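Local coordinates for mitotic checkpoint control protein kinase BUB1 (Drosophila melanogaster, PDB 6JKK) that probably binds ATP and phosphorylates protein substrates at the kinetochore during mitosis, the chain described here being its protein kinase domain, at residues C34-H39 and A120-N125; E54-S59 and G73-S78; L259-Y264 and N281-F286; T289-I294 and T315-A320. All coordinates share one frame; numbering follows the deposited sequence.

In the fold
Contacts 1 and 2 lie in the strand-rich N-terminal lobe of the kinase domain, contacts 3 and 4 in the helical C-terminal lobe on the opposite side of the chain's centre. The first two reach the same mixed sheet, their centres 18 Å apart: contact 1 adds the outer strand 34-36, and contact 2, which falls between the two segments of contact 1 in sequence, belongs to the hairpin 54-64/68-75. Contacts 3 and 4 follow later in the chain, centres 14 Å apart, and touch through W291, which packs on L260. About 41 to 47 Å separates contact centres across the two lobes, so the pairs report on separate lobes of the kinase fold.

Contact 1: C34-H39 and A120-N125; sequences CQLVGH and ALVGNN
V37 and L121 cross at about a right angle, V37 CG1 resting 3.8 Å from L121 CD1. Q35 runs alongside L121 and points the same way. Its CG stands anti to the backbone N (chi1 178°) and the chain continues extended; CB and OE1 flank L121 CD1, and OE1 accepts a hydrogen bond from H52 N. On the other face L36 and V122 also lie side by side, and C34 SG sits 3.9 Å from V122 CG2; these small and branched groups suit a strand packed against helix 92-104, where F95 meets C34 and A120. Between the faces runs parallel pairing: Q35 N gives a nearly straight bond to A120 O (2.8 Å), V122 N binds Q35 O, and V37 N binds V122 O. Past the strands N124 N reaches G38 O at 3.0 Å, approaching from above the carbonyl plane. H39 and N125 then cross at about a right angle with ring and amide planes only 19° apart, N125 ND2 lying 3.5 Å from H39 CE1 and bonded to V40 O. An alanine at N125 would probably leave V40 O without that donor and the imidazole freer to turn. A CB at G123 would crowd N125 OD1, consistent with glycine here. Backbone bonds thus join 34-36, an outermost strand, to strand 119-122, apolar pairs flank them on both faces, and bonds from N124 and N125 fix the polar loop end.

Contact 2: E54-S59 and G73-S78; sequences EKFEVS and GKHLKS
H75 NE2 donates to E54 OE2 at 2.7 Å, the oxygen lying in the plane of the imidazole and using its anti lone pair. The glutamate chain folds back at chi2 (-60°), which turns CD toward the histidine. K77 NZ approaches the same oxygen at 3.3 Å in a salt bridge whose hydrogen bond is weak. Beside this polar group H75 CD2 sits over one face of the F56 ring, 3.6 Å from F56 CE2, with the two ring planes inclined at 37°. L76 wedges between K55 and E57: its CD1 meets K55 CD, while its CD2 touches E57 CG at 3.5 Å, using the aliphatic parts of long polar residues. The backbone sets these positions. E57 and K74 form an antiparallel hydrogen-bonded pair, E57 N to K74 O at 2.9 Å and K74 N to E57 O at 3.1 Å. Glycine suits position 73, since with this backbone a CB would collide with E57 O. Where the chain takes helical backbone angles, a water bridges K55 O and K77 N. Further out, F56 packs on V82 of strand 80-87, and V58 on strand 47-51. This is the hairpin whose turn forms the glycine-rich loop of protein kinases. At its opposite end, the carboxylate shared by H75 and K77 would probably stabilise positive charge on both, tying the end of strand 68-75 and the residues after it back to strand 54-64.

Contact 3: L259-Y264 and N281-F286; sequences LLFGRY and NVPRYF
L260 and F286 slide past each other in opposite directions, L260 CD2 coming 3.6 Å from F286 CE1. F261 and P283 instead meet tip to tip: P283 CD lies in the plane of the F261 ring at its edge, 3.8 Å from CE1. The same proline carbon also rises 3.8 Å above the plane of F286, offset toward the rim, so one compact bump sits between the two phenylalanines. L260 plays a matching part from the helix, its CB lying over the centre of one F261 face while its CD2 reaches F286. V282 CG2 comes within 4.3 Å of F261 CZ, beside the carbon that meets the proline, and F261 CE1 itself lies 4.3 Å from F286 CE1. Long rigid side chains suit this joint: they span the 8.9 Å between the F261 and V282 CA atoms, and their flat faces accept L260 CB and P283 CD. The loop is shaped by a type I turn from P283 to F286, closed by F286 N to P283 O at 2.9 Å, while G262, with positive phi, lets the other segment leave its helix. Around the joint, H257 meets F261 edge-to-face and L260 packs on V159 of helix 156-175. No hydrogen bond crosses the contact. It is an apolar junction in the helical C-terminal lobe of the kinase fold, seating the loop before helix 288-299 against the C-terminal end of helix 246-261, the αF helix of kinases.

Contact 4: T289-I294 and T315-A320; sequences TMWENI and TQLKCA
M290, I294 and L317 form the apolar part of this contact, gathered about a single methyl, L317 CD2. I294 CD1 approaches it to 3.6 Å and M290 CE to 3.7 Å, each side chain crossing the leucine at about a right angle. The same methyl lies over one face of the W291 indole, nearest CH2. M290 reaches across with CG anti to its backbone N, and the bend at chi3 (75°) turns CE back over the rim of the W291 ring. Its sulphur rests 3.6 Å from A320 CB, where the small alanine leaves space for the flexible thioether. The polar part is one nearly straight hydrogen bond: N293 ND2 donates to Q316 OE1 at 3.2 Å. The acceptor is close to the N293 amide plane, while the two amides are turned 76° to each other, and N293 OD1 takes a further bond from R296 NH2. Replacing N293 by alanine would probably leave Q316 OE1 and R296 NH2 without these partners and the glutamine amide freer to rotate. Amides suit this polar side of the contact, hydrocarbon the buried one. Over the short segments 289-294 and 315-320 the helices run antiparallel (166°) and their axes come within 10.5 Å, a spacing filled by the longer side chains. Inward, W291 and L317 both meet M160 of helix 156-175, W291 NE1 bonds E156, and I294 touches M256 of helix 246-261, so helices 288-299 and 310-322 close over the helical core of the C-terminal lobe.

Contact 1: C34-H39 and A120-N125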
loop_
_atom_site.group_PDB
_atom_site.type_symbol
_atom_site.label_atom_id
_atom_site.label_comp_id
_atom_site.label_asym_id
_atom_site.label_seq_id
_atom_site.Cartn_x
_atom_site.Cartn_y
_atom_site.Cartn_z
ATOM N N CYS A 34 -13.022 -18.046 -7.749
ATOM C CA CYS A 34 -12.992 -17.275 -8.986
ATOM C C CYS A 34 -14.069 -17.815 -9.911
ATOM O O CYS A 34 -14.171 -19.030 -10.105
ATOM C CB CYS A 34 -11.626 -17.415 -9.655
ATOM S SG CYS A 34 -11.466 -16.561 -11.241
ATOM N N GLN A 35 -14.886 -16.923 -10.463
ATOM C CA GLN A 35 -15.853 -17.329 -11.480
ATOM C C GLN A 35 -15.555 -16.645 -12.803
ATOM O O GLN A 35 -15.588 -15.420 -12.900
ATOM C CB GLN A 35 -17.294 -17.029 -11.051
ATOM C CG GLN A 35 -18.317 -17.404 -12.130
ATOM C CD GLN A 35 -19.761 -17.288 -11.666
ATOM O OE1 GLN A 35 -20.056 -16.647 -10.657
ATOM N NE2 GLN A 35 -20.666 -17.908 -12.405
ATOM N N LEU A 36 -15.249 -17.447 -13.816
ATOM C CA LEU A 36 -15.163 -16.956 -15.186
ATOM C C LEU A 36 -16.560 -16.745 -15.765
ATOM O O LEU A 36 -17.416 -17.623 -15.663
ATOM C CB LEU A 36 -14.387 -17.946 -16.058
ATOM C CG LEU A 36 -12.949 -17.587 -16.421
ATOM C CD1 LEU A 36 -12.154 -17.217 -15.193
ATOM C CD2 LEU A 36 -12.289 -18.740 -17.156
ATOM N N VAL A 37 -16.787 -15.581 -16.371
ATOM C CA VAL A 37 -18.045 -15.315 -17.073
ATOM C C VAL A 37 -17.767 -14.659 -18.421
ATOM O O VAL A 37 -16.666 -14.161 -18.662
ATOM C CB VAL A 37 -18.989 -14.390 -16.258
ATOM C CG1 VAL A 37 -19.422 -15.049 -14.952
ATOM C CG2 VAL A 37 -18.325 -13.036 -15.989
ATOM N N GLY A 38 -18.765 -14.658 -19.300
ATOM C CA GLY A 38 -18.623 -13.987 -20.575
ATOM C C GLY A 38 -18.570 -12.486 -20.360
ATOM O O GLY A 38 -17.596 -11.823 -20.727
ATOM N N HIS A 39 -19.611 -11.947 -19.734
ATOM C CA HIS A 39 -19.741 -10.500 -19.613
ATOM C C HIS A 39 -19.993 -10.071 -18.175
ATOM O O HIS A 39 -20.950 -10.529 -17.544
ATOM C CB HIS A 39 -20.874 -9.991 -20.505
ATOM C CG HIS A 39 -21.062 -8.502 -20.449
ATOM N ND1 HIS A 39 -20.171 -7.620 -21.019
ATOM C CD2 HIS A 39 -22.034 -7.745 -19.885
ATOM C CE1 HIS A 39 -20.588 -6.381 -20.815
ATOM N NE2 HIS A 39 -21.714 -6.429 -20.128
ATOM N N ALA A 120 -13.420 -13.395 -7.002
ATOM C CA ALA A 120 -13.070 -12.768 -8.273
ATOM C C ALA A 120 -14.088 -13.115 -9.341
ATOM O O ALA A 120 -14.348 -14.286 -9.611
ATOM C CB ALA A 120 -11.671 -13.205 -8.722
ATOM N N LEU A 121 -14.666 -12.088 -9.954
ATOM C CA LEU A 121 -15.535 -12.298 -11.098
ATOM C C LEU A 121 -14.761 -11.799 -12.308
ATOM O O LEU A 121 -14.428 -10.613 -12.397
ATOM C CB LEU A 121 -16.836 -11.519 -10.921
ATOM C CG LEU A 121 -17.969 -11.764 -11.911
ATOM C CD1 LEU A 121 -18.456 -13.205 -11.814
ATOM C CD2 LEU A 121 -19.110 -10.784 -11.659
ATOM N N VAL A 122 -14.447 -12.712 -13.221
ATOM C CA VAL A 122 -13.549 -12.410 -14.333
ATOM C C VAL A 122 -14.219 -12.623 -15.694
ATOM O O VAL A 122 -14.435 -13.760 -16.121
ATOM C CB VAL A 122 -12.265 -13.262 -14.230
ATOM C CG1 VAL A 122 -11.331 -12.950 -15.369
ATOM C CG2 VAL A 122 -11.570 -13.007 -12.895
ATOM N N GLY A 123 -14.550 -11.525 -16.371
ATOM C CA GLY A 123 -15.201 -11.604 -17.664
ATOM C C GLY A 123 -14.250 -11.312 -18.805
ATOM O O GLY A 123 -13.078 -11.000 -18.580
ATOM N N ASN A 124 -14.757 -11.414 -20.028
ATOM C CA ASN A 124 -13.968 -11.095 -21.207
ATOM C C ASN A 124 -13.550 -9.621 -21.169
ATOM O O ASN A 124 -12.464 -9.258 -21.617
ATOM C CB ASN A 124 -14.779 -11.345 -22.483
ATOM C CG ASN A 124 -15.353 -12.758 -22.570
ATOM O OD1 ASN A 124 -14.782 -13.718 -22.055
ATOM N ND2 ASN A 124 -16.488 -12.881 -23.247
ATOM N N ASN A 125 -14.427 -8.793 -20.604
ATOM C CA ASN A 125 -14.337 -7.339 -20.689
ATOM C C ASN A 125 -13.748 -6.663 -19.457
ATOM O O ASN A 125 -13.089 -5.620 -19.558
ATOM C CB ASN A 125 -15.744 -6.782 -20.902
ATOM C CG ASN A 125 -16.695 -7.149 -19.757
ATOM O OD1 ASN A 125 -16.764 -8.312 -19.330
ATOM N ND2 ASN A 125 -17.418 -6.153 -19.249
#

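Contact 2: E54-S59 and G73-S78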
loop_
_atom_site.group_PDB
_atom_site.type_symbol
_atom_site.label_atom_id
_atom_site.label_comp_id
_atom_site.label_asym_id
_atom_site.label_seq_id
_atom_site.Cartn_x
_atom_site.Cartn_y
_atom_site.Cartn_z
ATOM N N GLU A 54 -22.235 -17.179 -3.694
ATOM C CA GLU A 54 -22.159 -16.043 -2.784
ATOM C C GLU A 54 -22.841 -14.803 -3.356
ATOM O O GLU A 54 -22.555 -14.394 -4.484
ATOM C CB GLU A 54 -20.697 -15.751 -2.451
ATOM C CG GLU A 54 -19.904 -17.005 -2.095
ATOM C CD GLU A 54 -20.473 -17.742 -0.895
ATOM O OE1 GLU A 54 -20.494 -18.991 -0.916
ATOM O OE2 GLU A 54 -20.888 -17.075 0.077
ATOM N N LYS A 55 -23.754 -14.218 -2.580
ATOM C CA LYS A 55 -24.465 -13.010 -3.002
ATOM C C LYS A 55 -23.993 -11.778 -2.230
ATOM O O LYS A 55 -23.739 -11.845 -1.024
ATOM C CB LYS A 55 -25.981 -13.177 -2.852
ATOM C CG LYS A 55 -26.769 -11.892 -3.119
ATOM C CD LYS A 55 -28.263 -12.094 -2.974
ATOM C CE LYS A 55 -28.809 -12.936 -4.103
ATOM N NZ LYS A 55 -30.299 -12.996 -4.076
ATOM N N PHE A 56 -23.869 -10.658 -2.935
ATOM C CA PHE A 56 -23.370 -9.430 -2.337
ATOM C C PHE A 56 -24.337 -8.287 -2.607
ATOM O O PHE A 56 -24.920 -8.208 -3.684
ATOM C CB PHE A 56 -22.006 -9.072 -2.930
ATOM C CG PHE A 56 -20.948 -10.105 -2.688
ATOM C CD1 PHE A 56 -20.862 -11.232 -3.496
ATOM C CD2 PHE A 56 -20.033 -9.942 -1.660
ATOM C CE1 PHE A 56 -19.881 -12.189 -3.276
ATOM C CE2 PHE A 56 -19.044 -10.888 -1.430
ATOM C CZ PHE A 56 -18.966 -12.012 -2.240
ATOM N N GLU A 57 -24.522 -7.417 -1.621
ATOM C CA GLU A 57 -25.181 -6.139 -1.864
ATOM C C GLU A 57 -24.114 -5.243 -2.466
ATOM O O GLU A 57 -22.979 -5.248 -1.995
ATOM C CB GLU A 57 -25.635 -5.495 -0.555
ATOM C CG GLU A 57 -26.835 -6.119 0.128
ATOM C CD GLU A 57 -27.089 -5.483 1.486
ATOM O OE1 GLU A 57 -26.230 -4.685 1.925
ATOM O OE2 GLU A 57 -28.129 -5.782 2.111
ATOM N N VAL A 58 -24.458 -4.502 -3.513
ATOM C CA VAL A 58 -23.586 -3.440 -4.012
ATOM C C VAL A 58 -24.241 -2.127 -3.597
ATOM O O VAL A 58 -25.299 -1.777 -4.109
ATOM C CB VAL A 58 -23.422 -3.497 -5.541
ATOM C CG1 VAL A 58 -22.468 -2.405 -6.009
ATOM C CG2 VAL A 58 -22.907 -4.865 -5.968
ATOM N N SER A 59 -23.621 -1.408 -2.662
ATOM C CA SER A 59 -24.305 -0.296 -2.001
ATOM C C SER A 59 -23.997 1.087 -2.578
ATOM O O SER A 59 -24.835 1.675 -3.271
ATOM C CB SER A 59 -24.050 -0.321 -0.488
ATOM O OG SER A 59 -24.529 -1.529 0.086
ATOM N N GLY A 73 -19.961 -2.655 -0.386
ATOM C CA GLY A 73 -21.129 -3.511 -0.319
ATOM C C GLY A 73 -21.064 -4.436 0.878
ATOM O O GLY A 73 -20.417 -4.121 1.883
ATOM N N LYS A 74 -21.737 -5.577 0.784
ATOM C CA LYS A 74 -21.708 -6.532 1.883
ATOM C C LYS A 74 -21.968 -7.955 1.423
ATOM O O LYS A 74 -22.882 -8.206 0.638
ATOM C CB LYS A 74 -22.725 -6.144 2.961
ATOM C CG LYS A 74 -22.775 -7.107 4.146
ATOM C CD LYS A 74 -23.722 -6.608 5.229
ATOM C CE LYS A 74 -23.272 -5.266 5.778
ATOM N NZ LYS A 74 -24.246 -4.712 6.768
ATOM N N HIS A 75 -21.143 -8.876 1.913
ATOM C CA HIS A 75 -21.388 -10.304 1.763
ATOM C C HIS A 75 -22.512 -10.681 2.730
ATOM O O HIS A 75 -22.314 -10.698 3.946
ATOM C CB HIS A 75 -20.110 -11.087 2.081
ATOM C CG HIS A 75 -20.220 -12.564 1.847
ATOM N ND1 HIS A 75 -19.852 -13.493 2.794
ATOM C CD2 HIS A 75 -20.643 -13.268 0.771
ATOM C CE1 HIS A 75 -20.050 -14.711 2.316
ATOM N NE2 HIS A 75 -20.531 -14.601 1.090
ATOM N N LEU A 76 -23.693 -10.958 2.184
ATOM C CA LEU A 76 -24.901 -11.163 2.983
ATOM C C LEU A 76 -24.793 -12.285 4.027
ATOM O O LEU A 76 -25.259 -12.139 5.162
ATOM C CB LEU A 76 -26.094 -11.408 2.056
ATOM C CG LEU A 76 -26.432 -10.207 1.177
ATOM C CD1 LEU A 76 -27.574 -10.495 0.219
ATOM C CD2 LEU A 76 -26.781 -9.043 2.067
ATOM N N LYS A 77 -24.178 -13.397 3.635
ATOM C CA LYS A 77 -24.034 -14.563 4.506
ATOM C C LYS A 77 -23.194 -14.223 5.736
ATOM O O LYS A 77 -23.546 -14.572 6.868
ATOM C CB LYS A 77 -23.390 -15.713 3.723
ATOM C CG LYS A 77 -23.359 -17.053 4.439
ATOM C CD LYS A 77 -22.995 -18.172 3.467
ATOM C CE LYS A 77 -24.014 -18.287 2.333
ATOM N NZ LYS A 77 -23.441 -18.954 1.122
ATOM N N SER A 78 -22.091 -13.524 5.499
ATOM C CA SER A 78 -21.134 -13.162 6.537
ATOM C C SER A 78 -21.532 -11.904 7.296
ATOM O O SER A 78 -21.254 -11.773 8.491
ATOM C CB SER A 78 -19.770 -12.904 5.895
ATOM O OG SER A 78 -18.806 -13.832 6.342
HETATM O O HOH W 1 -23.889 -14.131 0.982
#

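Contact 3: L259-Y264 and N281-F286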
loop_
_atom_site.group_PDB
_atom_site.type_symbol
_atom_site.label_atom_id
_atom_site.label_comp_id
_atom_site.label_asym_id
_atom_site.label_seq_id
_atom_site.Cartn_x
_atom_site.Cartn_y
_atom_site.Cartn_z
ATOM N N LEU A 259 1.669 12.298 6.621
ATOM C CA LEU A 259 1.188 12.114 7.984
ATOM C C LEU A 259 1.764 13.182 8.907
ATOM O O LEU A 259 1.041 13.791 9.698
ATOM C CB LEU A 259 1.563 10.717 8.498
ATOM C CG LEU A 259 0.994 9.518 7.733
ATOM C CD1 LEU A 259 1.423 8.208 8.377
ATOM C CD2 LEU A 259 -0.509 9.604 7.681
ATOM N N LEU A 260 3.072 13.402 8.804
ATOM C CA LEU A 260 3.770 14.366 9.659
ATOM C C LEU A 260 3.365 15.818 9.398
ATOM O O LEU A 260 3.210 16.612 10.337
ATOM C CB LEU A 260 5.285 14.237 9.470
ATOM C CG LEU A 260 6.088 13.226 10.284
ATOM C CD1 LEU A 260 7.553 13.259 9.889
ATOM C CD2 LEU A 260 5.940 13.502 11.773
ATOM N N PHE A 261 3.208 16.166 8.124
ATOM C CA PHE A 261 3.136 17.568 7.736
ATOM C C PHE A 261 1.796 17.999 7.139
ATOM O O PHE A 261 1.532 19.195 6.999
ATOM C CB PHE A 261 4.298 17.913 6.787
ATOM C CG PHE A 261 5.662 17.672 7.385
ATOM C CD1 PHE A 261 6.040 18.312 8.563
ATOM C CD2 PHE A 261 6.566 16.818 6.766
ATOM C CE1 PHE A 261 7.294 18.095 9.121
ATOM C CE2 PHE A 261 7.821 16.594 7.312
ATOM C CZ PHE A 261 8.187 17.230 8.493
ATOM N N GLY A 262 0.948 17.037 6.789
ATOM C CA GLY A 262 -0.336 17.363 6.187
ATOM C C GLY A 262 -0.206 17.813 4.743
ATOM O O GLY A 262 -1.182 18.248 4.122
ATOM N N ARG A 263 1.005 17.704 4.204
ATOM C CA ARG A 263 1.276 18.136 2.839
ATOM C C ARG A 263 2.003 17.046 2.077
ATOM O O ARG A 263 2.674 16.209 2.675
ATOM C CB ARG A 263 2.132 19.402 2.832
ATOM C CG ARG A 263 1.429 20.662 3.293
ATOM C CD ARG A 263 2.372 21.848 3.182
ATOM N NE ARG A 263 3.506 21.706 4.091
ATOM C CZ ARG A 263 3.624 22.352 5.247
ATOM N NH1 ARG A 263 2.681 23.204 5.636
ATOM N NH2 ARG A 263 4.689 22.155 6.011
ATOM N N TYR A 264 1.887 17.058 0.753
ATOM C CA TYR A 264 2.587 16.067 -0.058
ATOM C C TYR A 264 4.080 16.376 -0.159
ATOM O O TYR A 264 4.495 17.529 -0.052
ATOM C CB TYR A 264 1.919 15.922 -1.429
ATOM C CG TYR A 264 0.518 15.364 -1.299
ATOM C CD1 TYR A 264 0.316 14.054 -0.879
ATOM C CD2 TYR A 264 -0.599 16.148 -1.567
ATOM C CE1 TYR A 264 -0.951 13.535 -0.737
ATOM C CE2 TYR A 264 -1.875 15.635 -1.430
ATOM C CZ TYR A 264 -2.043 14.328 -1.012
ATOM O OH TYR A 264 -3.308 13.805 -0.868
ATOM N N ASN A 281 11.505 21.305 6.114
ATOM C CA ASN A 281 12.361 21.124 7.279
ATOM C C ASN A 281 11.590 20.488 8.434
ATOM O O ASN A 281 10.545 20.996 8.840
ATOM C CB ASN A 281 12.938 22.468 7.733
ATOM C CG ASN A 281 13.816 23.120 6.679
ATOM O OD1 ASN A 281 14.671 22.470 6.078
ATOM N ND2 ASN A 281 13.607 24.412 6.452
ATOM N N VAL A 282 12.100 19.374 8.950
ATOM C CA VAL A 282 11.570 18.788 10.176
ATOM C C VAL A 282 11.810 19.790 11.302
ATOM O O VAL A 282 12.928 20.278 11.461
ATOM C CB VAL A 282 12.286 17.471 10.521
ATOM C CG1 VAL A 282 11.606 16.786 11.694
ATOM C CG2 VAL A 282 12.320 16.544 9.303
ATOM N N PRO A 283 10.756 20.132 12.066
ATOM C CA PRO A 283 10.902 21.090 13.174
ATOM C C PRO A 283 11.935 20.615 14.201
ATOM O O PRO A 283 11.968 19.423 14.494
ATOM C CB PRO A 283 9.502 21.115 13.798
ATOM C CG PRO A 283 8.579 20.707 12.681
ATOM C CD PRO A 283 9.356 19.707 11.873
ATOM N N ARG A 284 12.759 21.523 14.729
ATOM C CA ARG A 284 13.803 21.152 15.696
ATOM C C ARG A 284 13.207 20.429 16.901
ATOM O O ARG A 284 13.847 19.557 17.495
ATOM C CB ARG A 284 14.554 22.399 16.189
ATOM C CG ARG A 284 16.061 22.231 16.543
ATOM C CD ARG A 284 16.502 20.868 17.118
ATOM N NE ARG A 284 15.832 20.500 18.366
ATOM C CZ ARG A 284 16.335 19.667 19.276
ATOM N NH1 ARG A 284 17.529 19.120 19.090
ATOM N NH2 ARG A 284 15.647 19.386 20.376
ATOM N N TYR A 285 11.984 20.790 17.267
ATOM C CA TYR A 285 11.368 20.195 18.445
ATOM C C TYR A 285 10.802 18.798 18.192
ATOM O O TYR A 285 10.495 18.067 19.141
ATOM C CB TYR A 285 10.320 21.125 19.048
ATOM C CG TYR A 285 9.332 21.694 18.068
ATOM C CD1 TYR A 285 9.551 22.930 17.471
ATOM C CD2 TYR A 285 8.168 21.012 17.762
ATOM C CE1 TYR A 285 8.645 23.459 16.586
ATOM C CE2 TYR A 285 7.255 21.531 16.878
ATOM C CZ TYR A 285 7.499 22.756 16.295
ATOM O OH TYR A 285 6.588 23.275 15.410
ATOM N N PHE A 286 10.679 18.418 16.920
ATOM C CA PHE A 286 10.396 17.026 16.585
ATOM C C PHE A 286 11.624 16.208 16.934
ATOM O O PHE A 286 12.657 16.756 17.318
ATOM C CB PHE A 286 10.112 16.841 15.088
ATOM C CG PHE A 286 8.679 17.069 14.698
ATOM C CD1 PHE A 286 8.166 16.489 13.541
ATOM C CD2 PHE A 286 7.856 17.883 15.464
ATOM C CE1 PHE A 286 6.843 16.708 13.161
ATOM C CE2 PHE A 286 6.538 18.109 15.098
ATOM C CZ PHE A 286 6.029 17.523 13.943
#

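Contact 4: T289-I294 and T315-A320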
loop_
_atom_site.group_PDB
_atom_site.type_symbol
_atom_site.label_atom_id
_atom_site.label_comp_id
_atom_site.label_asym_id
_atom_site.label_seq_id
_atom_site.Cartn_x
_atom_site.Cartn_y
_atom_site.Cartn_z
ATOM N N THR A 289 16.697 14.570 14.410
ATOM C CA THR A 289 17.767 13.661 14.013
ATOM C C THR A 289 17.203 12.312 13.569
ATOM O O THR A 289 17.652 11.740 12.574
ATOM C CB THR A 289 18.792 13.472 15.154
ATOM O OG1 THR A 289 19.333 14.748 15.518
ATOM C CG2 THR A 289 19.928 12.562 14.715
ATOM N N MET A 290 16.201 11.816 14.289
ATOM C CA MET A 290 15.602 10.531 13.949
ATOM C C MET A 290 14.890 10.574 12.601
ATOM O O MET A 290 15.128 9.719 11.738
ATOM C CB MET A 290 14.623 10.073 15.031
ATOM C CG MET A 290 13.910 8.778 14.669
ATOM S SD MET A 290 12.453 8.475 15.685
ATOM C CE MET A 290 11.307 9.659 14.974
ATOM N N TRP A 291 14.007 11.555 12.424
ATOM C CA TRP A 291 13.262 11.677 11.174
ATOM C C TRP A 291 14.209 11.922 10.007
ATOM O O TRP A 291 14.033 11.350 8.928
ATOM C CB TRP A 291 12.221 12.802 11.247
ATOM C CG TRP A 291 11.011 12.450 12.068
ATOM C CD1 TRP A 291 10.607 13.044 13.232
ATOM C CD2 TRP A 291 10.060 11.413 11.794
ATOM N NE1 TRP A 291 9.461 12.438 13.698
ATOM C CE2 TRP A 291 9.103 11.437 12.829
ATOM C CE3 TRP A 291 9.921 10.468 10.773
ATOM C CZ2 TRP A 291 8.025 10.552 12.872
ATOM C CZ3 TRP A 291 8.848 9.590 10.814
ATOM C CH2 TRP A 291 7.915 9.639 11.857
ATOM N N GLU A 292 15.213 12.767 10.222
ATOM C CA GLU A 292 16.197 13.023 9.173
ATOM C C GLU A 292 16.973 11.750 8.805
ATOM O O GLU A 292 17.223 11.501 7.623
ATOM C CB GLU A 292 17.119 14.189 9.544
ATOM C CG GLU A 292 16.400 15.544 9.515
ATOM C CD GLU A 292 17.304 16.722 9.828
ATOM O OE1 GLU A 292 18.419 16.501 10.344
ATOM O OE2 GLU A 292 16.889 17.871 9.564
ATOM N N ASN A 293 17.325 10.940 9.807
ATOM C CA ASN A 293 17.915 9.621 9.563
ATOM C C ASN A 293 17.016 8.761 8.681
ATOM O O ASN A 293 17.455 8.206 7.672
ATOM C CB ASN A 293 18.170 8.873 10.883
ATOM C CG ASN A 293 19.476 9.273 11.560
ATOM O OD1 ASN A 293 20.301 9.992 10.992
ATOM N ND2 ASN A 293 19.674 8.785 12.783
ATOM N N ILE A 294 15.755 8.637 9.085
ATOM C CA ILE A 294 14.792 7.814 8.368
ATOM C C ILE A 294 14.611 8.270 6.918
ATOM O O ILE A 294 14.695 7.457 5.996
ATOM C CB ILE A 294 13.426 7.793 9.091
ATOM C CG1 ILE A 294 13.568 7.158 10.477
ATOM C CG2 ILE A 294 12.386 7.035 8.260
ATOM C CD1 ILE A 294 12.364 7.393 11.383
ATOM N N THR A 315 13.612 0.073 14.885
ATOM C CA THR A 315 14.267 0.195 16.191
ATOM C C THR A 315 14.410 1.657 16.609
ATOM O O THR A 315 14.177 2.007 17.773
ATOM C CB THR A 315 15.629 -0.509 16.198
ATOM O OG1 THR A 315 15.426 -1.917 16.010
ATOM C CG2 THR A 315 16.363 -0.280 17.531
ATOM N N GLN A 316 14.774 2.515 15.660
ATOM C CA GLN A 316 14.934 3.931 15.965
ATOM C C GLN A 316 13.618 4.532 16.442
ATOM O O GLN A 316 13.590 5.279 17.427
ATOM C CB GLN A 316 15.480 4.695 14.753
ATOM C CG GLN A 316 16.922 4.322 14.384
ATOM C CD GLN A 316 17.551 5.328 13.440
ATOM O OE1 GLN A 316 17.510 6.536 13.686
ATOM N NE2 GLN A 316 18.133 4.836 12.350
ATOM N N LEU A 317 12.536 4.195 15.746
ATOM C CA LEU A 317 11.206 4.673 16.103
ATOM C C LEU A 317 10.743 4.146 17.463
ATOM O O LEU A 317 10.173 4.896 18.257
ATOM C CB LEU A 317 10.201 4.301 15.011
ATOM C CG LEU A 317 10.373 5.037 13.684
ATOM C CD1 LEU A 317 9.677 4.278 12.550
ATOM C CD2 LEU A 317 9.831 6.459 13.789
ATOM N N LYS A 318 10.984 2.866 17.728
ATOM C CA LYS A 318 10.600 2.270 19.004
ATOM C C LYS A 318 11.329 2.934 20.167
ATOM O O LYS A 318 10.767 3.094 21.256
ATOM C CB LYS A 318 10.927 0.783 19.010
ATOM C CG LYS A 318 10.342 0.023 17.849
ATOM C CD LYS A 318 9.021 -0.597 18.177
ATOM C CE LYS A 318 9.014 -2.039 17.713
ATOM N NZ LYS A 318 10.328 -2.636 18.056
ATOM N N CYS A 319 12.587 3.302 19.942
ATOM C CA CYS A 319 13.386 3.949 20.982
ATOM C C CYS A 319 12.808 5.317 21.326
ATOM O O CYS A 319 12.759 5.708 22.488
ATOM C CB CYS A 319 14.837 4.110 20.531
ATOM S SG CYS A 319 15.798 2.586 20.546
ATOM N N ALA A 320 12.367 6.039 20.305
ATOM C CA ALA A 320 11.776 7.348 20.518
ATOM C C ALA A 320 10.431 7.205 21.223
ATOM O O ALA A 320 10.110 7.980 22.129
ATOM C CB ALA A 320 11.620 8.086 19.191
#